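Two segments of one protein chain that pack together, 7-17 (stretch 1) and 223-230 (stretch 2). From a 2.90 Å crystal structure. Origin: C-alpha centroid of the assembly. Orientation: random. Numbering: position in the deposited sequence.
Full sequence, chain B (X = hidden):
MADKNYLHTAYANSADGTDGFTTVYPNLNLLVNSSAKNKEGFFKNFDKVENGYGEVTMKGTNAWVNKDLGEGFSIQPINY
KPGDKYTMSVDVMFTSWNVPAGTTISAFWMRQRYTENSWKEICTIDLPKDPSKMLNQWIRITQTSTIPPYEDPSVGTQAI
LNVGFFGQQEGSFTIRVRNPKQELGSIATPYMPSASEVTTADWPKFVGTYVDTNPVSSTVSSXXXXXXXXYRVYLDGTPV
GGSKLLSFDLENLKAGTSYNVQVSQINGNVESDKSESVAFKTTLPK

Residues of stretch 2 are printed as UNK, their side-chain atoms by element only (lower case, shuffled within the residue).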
# COMPACT_ATOMS: atom_id res chain seq x y z
N LEU B 7 61.97 -36.19 -4.62
CA LEU B 7 61.42 -35.32 -5.66
C LEU B 7 61.56 -33.88 -5.21
O LEU B 7 61.04 -33.52 -4.14
CB LEU B 7 59.96 -35.64 -5.99
CG LEU B 7 59.22 -34.56 -6.79
CD1 LEU B 7 59.32 -34.79 -8.29
CD2 LEU B 7 57.78 -34.41 -6.32
N HIS B 8 62.26 -33.06 -6.01
CA HIS B 8 62.48 -31.65 -5.72
C HIS B 8 61.63 -30.77 -6.60
O HIS B 8 61.72 -30.85 -7.82
CB HIS B 8 63.96 -31.28 -5.80
CG HIS B 8 64.81 -32.08 -4.87
ND1 HIS B 8 65.64 -33.08 -5.32
CD2 HIS B 8 64.87 -32.04 -3.52
CE1 HIS B 8 66.20 -33.61 -4.25
NE2 HIS B 8 65.78 -33.00 -3.14
N THR B 9 60.78 -29.94 -5.96
CA THR B 9 59.86 -29.02 -6.62
C THR B 9 60.20 -27.56 -6.33
O THR B 9 60.54 -27.21 -5.20
CB THR B 9 58.42 -29.40 -6.28
OG1 THR B 9 58.32 -30.82 -6.11
CG2 THR B 9 57.45 -28.95 -7.34
N ALA B 10 60.16 -26.71 -7.38
CA ALA B 10 60.45 -25.28 -7.34
C ALA B 10 59.55 -24.51 -8.31
O ALA B 10 59.08 -25.08 -9.28
CB ALA B 10 61.91 -25.01 -7.65
N TYR B 11 59.29 -23.23 -8.02
CA TYR B 11 58.37 -22.39 -8.79
C TYR B 11 59.05 -21.14 -9.36
O TYR B 11 60.04 -20.67 -8.80
CB TYR B 11 57.14 -22.05 -7.91
CG TYR B 11 56.40 -23.29 -7.44
CD1 TYR B 11 56.79 -23.97 -6.29
CD2 TYR B 11 55.32 -23.80 -8.16
CE1 TYR B 11 56.16 -25.15 -5.89
CE2 TYR B 11 54.66 -24.96 -7.76
CZ TYR B 11 55.10 -25.64 -6.63
OH TYR B 11 54.47 -26.79 -6.22
N ALA B 12 58.52 -20.61 -10.49
CA ALA B 12 59.04 -19.43 -11.19
C ALA B 12 57.96 -18.74 -12.02
O ALA B 12 56.86 -19.27 -12.16
CB ALA B 12 60.20 -19.82 -12.09
N ASN B 13 58.29 -17.56 -12.58
CA ASN B 13 57.38 -16.78 -13.41
C ASN B 13 57.85 -16.63 -14.86
O ASN B 13 57.23 -15.91 -15.64
CB ASN B 13 57.08 -15.43 -12.77
CG ASN B 13 56.02 -15.53 -11.68
OD1 ASN B 13 54.83 -15.78 -11.96
ND2 ASN B 13 56.43 -15.36 -10.43
N SER B 14 58.92 -17.37 -15.23
CA SER B 14 59.48 -17.40 -16.58
C SER B 14 59.72 -18.84 -16.98
O SER B 14 60.08 -19.65 -16.12
CB SER B 14 60.79 -16.63 -16.64
OG SER B 14 61.87 -17.27 -15.97
N ALA B 15 59.56 -19.16 -18.29
CA ALA B 15 59.74 -20.51 -18.81
C ALA B 15 61.14 -21.10 -18.56
O ALA B 15 61.26 -22.31 -18.37
CB ALA B 15 59.38 -20.56 -20.28
N ASP B 16 62.19 -20.23 -18.51
CA ASP B 16 63.59 -20.61 -18.23
C ASP B 16 63.82 -20.96 -16.75
O ASP B 16 64.78 -21.67 -16.43
CB ASP B 16 64.58 -19.51 -18.70
CG ASP B 16 64.20 -18.10 -18.28
OD1 ASP B 16 64.39 -17.77 -17.10
OD2 ASP B 16 63.64 -17.36 -19.12
N GLY B 17 62.93 -20.48 -15.87
CA GLY B 17 62.96 -20.75 -14.44
C GLY B 17 63.69 -19.74 -13.58
O GLY B 17 63.76 -19.92 -12.36
N UNK B 223 68.93 -26.52 -12.51
CA UNK B 223 68.90 -27.92 -12.06
C UNK B 223 67.52 -28.58 -12.29
O UNK B 223 67.43 -29.81 -12.40
c UNK B 223 71.72 -31.04 -10.50
n UNK B 223 71.52 -31.99 -9.37
c UNK B 223 71.30 -29.61 -10.17
c UNK B 223 69.77 -29.42 -10.13
c UNK B 223 69.33 -28.02 -10.58
N UNK B 224 66.46 -27.75 -12.40
CA UNK B 224 65.05 -28.13 -12.56
C UNK B 224 64.58 -28.26 -14.03
O UNK B 224 65.18 -27.68 -14.93
c UNK B 224 64.18 -27.09 -11.82
c UNK B 224 64.39 -27.08 -10.32
o UNK B 224 64.98 -27.08 -6.18
c UNK B 224 63.65 -27.91 -9.49
c UNK B 224 65.32 -26.23 -9.73
c UNK B 224 64.79 -27.08 -7.54
c UNK B 224 65.53 -26.23 -8.35
c UNK B 224 63.85 -27.93 -8.11
N UNK B 225 63.47 -29.00 -14.23
CA UNK B 225 62.80 -29.16 -15.53
C UNK B 225 61.54 -28.29 -15.44
O UNK B 225 60.60 -28.61 -14.70
o UNK B 225 64.57 -31.22 -16.84
o UNK B 225 63.72 -32.61 -15.34
c UNK B 225 62.47 -30.63 -15.83
c UNK B 225 63.68 -31.54 -16.00
N UNK B 226 61.56 -27.15 -16.14
CA UNK B 226 60.51 -26.13 -16.09
C UNK B 226 59.36 -26.27 -17.08
O UNK B 226 59.57 -26.22 -18.30
c UNK B 226 62.95 -23.94 -13.07
c UNK B 226 62.09 -24.45 -15.13
c UNK B 226 61.75 -24.04 -13.80
c UNK B 226 61.78 -23.23 -11.14
c UNK B 226 60.57 -23.33 -11.84
c UNK B 226 62.97 -23.54 -11.73
n UNK B 226 63.97 -24.30 -13.91
c UNK B 226 60.54 -23.70 -13.17
c UNK B 226 63.44 -24.64 -15.13
c UNK B 226 61.14 -24.75 -16.24
N UNK B 227 58.12 -26.36 -16.54
CA UNK B 227 56.88 -26.48 -17.30
C UNK B 227 55.89 -25.40 -16.89
O UNK B 227 55.89 -24.98 -15.73
c UNK B 227 56.22 -27.84 -17.02
o UNK B 227 56.70 -30.17 -17.01
o UNK B 227 57.50 -28.97 -18.67
c UNK B 227 56.89 -29.07 -17.59
N UNK B 228 54.99 -24.99 -17.82
CA UNK B 228 53.94 -24.01 -17.53
C UNK B 228 52.85 -24.76 -16.78
O UNK B 228 52.35 -25.76 -17.31
c UNK B 228 52.68 -22.04 -18.57
c UNK B 228 51.80 -21.46 -19.66
c UNK B 228 53.36 -23.38 -18.81
o UNK B 228 50.93 -20.62 -19.31
o UNK B 228 51.98 -21.80 -20.85
N UNK B 229 52.51 -24.31 -15.55
CA UNK B 229 51.49 -25.02 -14.79
C UNK B 229 50.12 -24.91 -15.43
O UNK B 229 49.73 -23.81 -15.85
c UNK B 229 51.44 -24.58 -13.34
c UNK B 229 51.44 -23.18 -10.56
c UNK B 229 52.76 -24.58 -12.65
s UNK B 229 52.59 -24.63 -10.85
N UNK B 230 49.41 -26.04 -15.50
CA UNK B 230 48.06 -26.20 -16.03
C UNK B 230 47.06 -26.39 -14.87
O UNK B 230 45.86 -26.30 -15.10
c UNK B 230 45.51 -29.08 -19.52
c UNK B 230 46.82 -27.50 -17.96
n UNK B 230 45.44 -30.45 -20.12
c UNK B 230 46.78 -28.85 -18.73
c UNK B 230 48.02 -27.42 -16.99

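Position 223 carries four carbons in an unbranched row that ends in a nitrogen. Its side chain is out of reach of stretch 1 and buries nothing there. A long aliphatic chain with a terminal amine is Lys223, an exposed residue that leads into the contact without joining it.

Position 224 has one carbon followed by a six-carbon ring bearing a single oxygen. The ring lies against His8 and Ala10 of stretch 1: the CB of Ala10 sits over one face, 3.6 Å from the ring centroid and 16° off the normal, while the carbonyl O of His8 lies at the edge. A phenol ring makes this Tyr224. Its CE1 is 3.5 Å from Ala10 CB and 3.6 Å from His8 O, and its hydroxyl is satisfied elsewhere in the structure, so the ring can be buried without leaving a polar group unpaired.

Position 225 shows two carbons, the second carrying two oxygens, and touches nothing on stretch 1. A carboxylate this short is Asp225, exposed at the beginning of the strand.

Position 226 has one carbon and then fused five- and six-membered rings holding eight carbons and one nitrogen. It points toward stretch 1 and meets both the strand and the turn that follows it. An indole identifies Trp226, with 136 Å² covered. Over one face of the indole lies Gly17, whose CA is 3.5 Å from the centroid of the five-membered ring, 14° off the normal. The far rim reaches the strand, where CZ3 is 3.4 Å from Ala10 O and 3.5 Å from Ala12 CB. The turn also approaches the base of the side chain, with Ala15 O 3.2 Å from Trp226 CB.

Position 227 again has two carbons with two oxygens on the second, but its CB points away from stretch 1. It is Asp227, without a contact here.

Position 228 has three carbons, the third carrying two oxygens, and its CA-to-CB bond points sideways to stretch 1. The extra carbon makes it Glu228, exposed and out of contact.

Position 229 is unbranched: two carbons, a sulfur and one more carbon. The sulfur approaches the edge of the Tyr11 ring. A thioether gives Met229, whose SD is 3.7 Å from Tyr11 CE2.

Position 230, with four carbons in a row and a terminal nitrogen, is out of reach of stretch 1 and is Lys230.

The contact works by shape, with no hydrogen bond between the stretches. The rings at 224 and 226 pack on small residues, while Met229 SD meets the edge of the Tyr11 ring: Ala10 touches both of the former, and Ala12 CB packs against Trp226 CZ3. The type I turn from Ser14 to Gly17, closed by Gly17 N to Ser14 O at 3.0 Å, brings its last residue over the indole. There glycine is required twice: an ideal CB would lie 2.2 Å from Trp226 NE1, and the backbone angles would jam it against the preceding carbonyl.

Stretch 2 (223-230) KYDWDEMK
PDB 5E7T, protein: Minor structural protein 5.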